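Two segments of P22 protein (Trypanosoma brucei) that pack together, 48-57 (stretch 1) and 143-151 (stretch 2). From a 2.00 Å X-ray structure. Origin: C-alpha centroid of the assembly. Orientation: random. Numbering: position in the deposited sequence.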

# COMPACT_ATOMS: atom_id res chain seq x y z
N ARG A 48 -7.92 19.77 -13.96
CA ARG A 48 -8.88 20.56 -13.19
C ARG A 48 -9.70 21.48 -14.09
O ARG A 48 -9.25 21.92 -15.14
N LYS A 49 -10.92 21.77 -13.65
CA LYS A 49 -11.80 22.68 -14.37
C LYS A 49 -12.83 23.18 -13.38
O LYS A 49 -13.15 22.48 -12.42
N SER A 50 -13.35 24.38 -13.60
CA SER A 50 -14.37 24.90 -12.71
C SER A 50 -15.73 24.59 -13.32
O SER A 50 -15.86 24.39 -14.52
N HIS A 51 -16.74 24.52 -12.46
CA HIS A 51 -18.11 24.25 -12.87
C HIS A 51 -18.92 25.18 -11.97
O HIS A 51 -19.52 24.74 -10.99
N GLY A 52 -18.92 26.46 -12.31
CA GLY A 52 -19.63 27.41 -11.48
C GLY A 52 -18.86 27.52 -10.18
O GLY A 52 -17.65 27.76 -10.20
N ASP A 53 -19.53 27.33 -9.05
CA ASP A 53 -18.85 27.41 -7.77
C ASP A 53 -18.03 26.16 -7.44
O ASP A 53 -17.22 26.17 -6.51
N GLU A 54 -18.24 25.08 -8.18
CA GLU A 54 -17.48 23.87 -7.89
C GLU A 54 -16.22 23.75 -8.71
O GLU A 54 -16.07 24.39 -9.75
N GLU A 55 -15.29 22.94 -8.22
CA GLU A 55 -14.07 22.69 -8.96
C GLU A 55 -14.08 21.18 -9.17
O GLU A 55 -14.46 20.43 -8.28
N ILE A 56 -13.73 20.75 -10.38
CA ILE A 56 -13.71 19.34 -10.70
C ILE A 56 -12.24 18.97 -10.85
O ILE A 56 -11.52 19.60 -11.63
N ILE A 57 -11.80 17.96 -10.10
CA ILE A 57 -10.40 17.55 -10.15
C ILE A 57 -10.25 16.09 -10.54
O ILE A 57 -10.92 15.21 -9.99
N SER A 143 -25.06 10.56 -14.96
CA SER A 143 -25.57 11.79 -15.59
C SER A 143 -24.97 13.04 -14.93
O SER A 143 -24.70 14.03 -15.59
N TYR A 144 -24.81 12.98 -13.61
CA TYR A 144 -24.22 14.08 -12.84
C TYR A 144 -22.77 14.32 -13.33
O TYR A 144 -22.35 15.46 -13.53
N LEU A 145 -22.03 13.24 -13.53
CA LEU A 145 -20.66 13.35 -14.00
C LEU A 145 -20.62 13.83 -15.45
O LEU A 145 -19.77 14.64 -15.82
N SER A 146 -21.54 13.34 -16.26
CA SER A 146 -21.59 13.73 -17.66
C SER A 146 -21.90 15.22 -17.82
O SER A 146 -21.34 15.88 -18.69
N ALA A 147 -22.78 15.76 -16.99
CA ALA A 147 -23.12 17.18 -17.07
C ALA A 147 -21.91 18.05 -16.75
O ALA A 147 -21.89 19.25 -17.06
N ARG A 148 -20.89 17.45 -16.13
CA ARG A 148 -19.69 18.18 -15.79
C ARG A 148 -18.52 17.87 -16.72
O ARG A 148 -17.37 18.22 -16.43
N GLY A 149 -18.80 17.23 -17.85
CA GLY A 149 -17.74 16.91 -18.79
C GLY A 149 -17.01 15.60 -18.57
O GLY A 149 -16.15 15.23 -19.37
N VAL A 150 -17.33 14.89 -17.50
CA VAL A 150 -16.68 13.61 -17.24
C VAL A 150 -17.47 12.57 -18.02
O VAL A 150 -18.37 11.91 -17.49
N ASN A 151 -17.12 12.45 -19.29
CA ASN A 151 -17.79 11.56 -20.22
C ASN A 151 -16.79 10.75 -21.03
O ASN A 151 -15.60 10.74 -20.72

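What holds the two stretches together most firmly? Arg148 and Glu54 form a two-pronged salt bridge: Arg148 NE donates to Glu54 OE1 at 2.7 Å, and Arg148 NH2 donates to Glu54 OE2 at 3.2 Å, nearly straight. The CA-to-CB bond of Arg148 points sideways, but its chi1 m, chi2 t, chi3 t conformation extends the chain so that its end comes nearer the hairpin. Glu54 points toward stretch 2 with chi1 between wells, near 0°, and chi2 t. The third guanidinium nitrogen turns back to its own stretch, Arg148 NH1 donating to Tyr144 O at 3.0 Å.

Which other polar groups join the two sides? Lys49, chi1 p, also points toward stretch 2, and Lys49 NZ donates to Arg148 O at 3.1 Å, so Arg148 is held by its backbone as well as its side chain. A water links Glu54 to Tyr144: it donates to Glu54 OE2 at 2.7 Å and lies 2.7 Å from Tyr144 OH in a second hydrogen bond. It spans a gap of 4.1 Å between Glu54 OE2 and Tyr144 OH.

How does His51 meet the arginine? With chi1 t, its ring lies against the Arg148 side chain. Arg148 CG sits over one ring face in a CH-pi contact, 3.7 Å from the centroid of the His51 ring, while His51 CD2 lies over a face of the guanidinium, 3.7 Å from Arg148 NE.

Where does apolar packing take over? Ile56, buried with chi1 m and chi2 m, points toward stretch 2. Its CD1 lies 4.0 Å from Arg148 CD, and its CG2 lies 4.4 Å from CG2 of Val150 (chi1 t). In the strands, Lys49, His51, Glu54 and Ile56 point in, whereas the intervening Ser50 and Glu55 make no contact with stretch 2.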

# COMPACT_ATOMS: atom_id res chain seq x y z
CB ARG A 48 -8.14 21.42 -12.16
CG ARG A 48 -7.14 20.67 -11.30
CD ARG A 48 -6.58 21.59 -10.23
NE ARG A 48 -5.66 20.90 -9.32
CZ ARG A 48 -4.45 20.47 -9.65
NH1 ARG A 48 -3.98 20.65 -10.88
NH2 ARG A 48 -3.68 19.89 -8.73
CB LYS A 49 -12.52 21.98 -15.53
CG LYS A 49 -13.45 20.86 -15.09
CD LYS A 49 -14.45 20.48 -16.19
CE LYS A 49 -15.52 21.56 -16.35
NZ LYS A 49 -16.60 21.15 -17.29
CB SER A 50 -14.20 26.42 -12.50
OG SER A 50 -14.17 27.12 -13.72
CB HIS A 51 -18.47 22.79 -12.58
CG HIS A 51 -19.83 22.40 -13.05
ND1 HIS A 51 -20.15 22.25 -14.38
CD2 HIS A 51 -20.97 22.14 -12.36
CE1 HIS A 51 -21.42 21.90 -14.49
NE2 HIS A 51 -21.94 21.83 -13.28
CB ASP A 53 -19.85 27.66 -6.64
CG ASP A 53 -20.52 29.01 -6.73
OD1 ASP A 53 -21.34 29.20 -7.64
OD2 ASP A 53 -20.20 29.88 -5.89
CB GLU A 54 -18.33 22.61 -8.13
CG GLU A 54 -19.75 22.85 -8.62
CD GLU A 54 -20.50 21.55 -8.87
OE1 GLU A 54 -20.00 20.71 -9.64
OE2 GLU A 54 -21.58 21.36 -8.29
CB GLU A 55 -12.83 23.08 -8.16
CG GLU A 55 -11.55 22.85 -8.97
CD GLU A 55 -10.30 23.22 -8.21
OE1 GLU A 55 -10.16 22.75 -7.07
OE2 GLU A 55 -9.46 23.96 -8.76
CB ILE A 56 -14.45 19.05 -12.02
CG1 ILE A 56 -15.76 19.85 -12.09
CG2 ILE A 56 -14.69 17.55 -12.16
CD1 ILE A 56 -16.75 19.57 -10.98
CB ILE A 57 -9.73 17.76 -8.79
CG1 ILE A 57 -9.82 19.24 -8.40
CG2 ILE A 57 -8.29 17.29 -8.83
CD1 ILE A 57 -9.29 19.55 -7.02
CB SER A 143 -27.09 11.85 -15.48
OG SER A 143 -27.68 10.71 -16.09
CB TYR A 144 -24.23 13.70 -11.36
CG TYR A 144 -23.58 14.69 -10.42
CD1 TYR A 144 -24.29 15.78 -9.92
CD2 TYR A 144 -22.27 14.51 -9.99
CE1 TYR A 144 -23.71 16.66 -9.01
CE2 TYR A 144 -21.68 15.37 -9.08
CZ TYR A 144 -22.40 16.44 -8.59
OH TYR A 144 -21.82 17.28 -7.67
CB LEU A 145 -19.95 12.00 -13.89
CG LEU A 145 -19.68 11.53 -12.47
CD1 LEU A 145 -19.26 10.08 -12.50
CD2 LEU A 145 -18.60 12.40 -11.83
CB SER A 146 -22.63 12.90 -18.40
OG SER A 146 -22.48 13.08 -19.80
CB ALA A 147 -24.26 17.51 -16.11
CB ARG A 148 -19.32 17.90 -14.32
CG ARG A 148 -20.36 18.45 -13.36
CD ARG A 148 -20.25 17.92 -11.93
NE ARG A 148 -21.13 18.68 -11.06
CZ ARG A 148 -22.45 18.74 -11.22
NH1 ARG A 148 -23.04 18.08 -12.20
NH2 ARG A 148 -23.18 19.53 -10.43
CB VAL A 150 -16.69 13.27 -15.74
CG1 VAL A 150 -15.87 12.02 -15.50
CG2 VAL A 150 -16.12 14.45 -14.95
CB ASN A 151 -18.68 12.40 -21.13
CG ASN A 151 -17.97 13.66 -21.63
OD1 ASN A 151 -18.61 14.68 -21.91
ND2 ASN A 151 -16.66 13.58 -21.74
O HOH W 1 -23.09 19.54 -7.02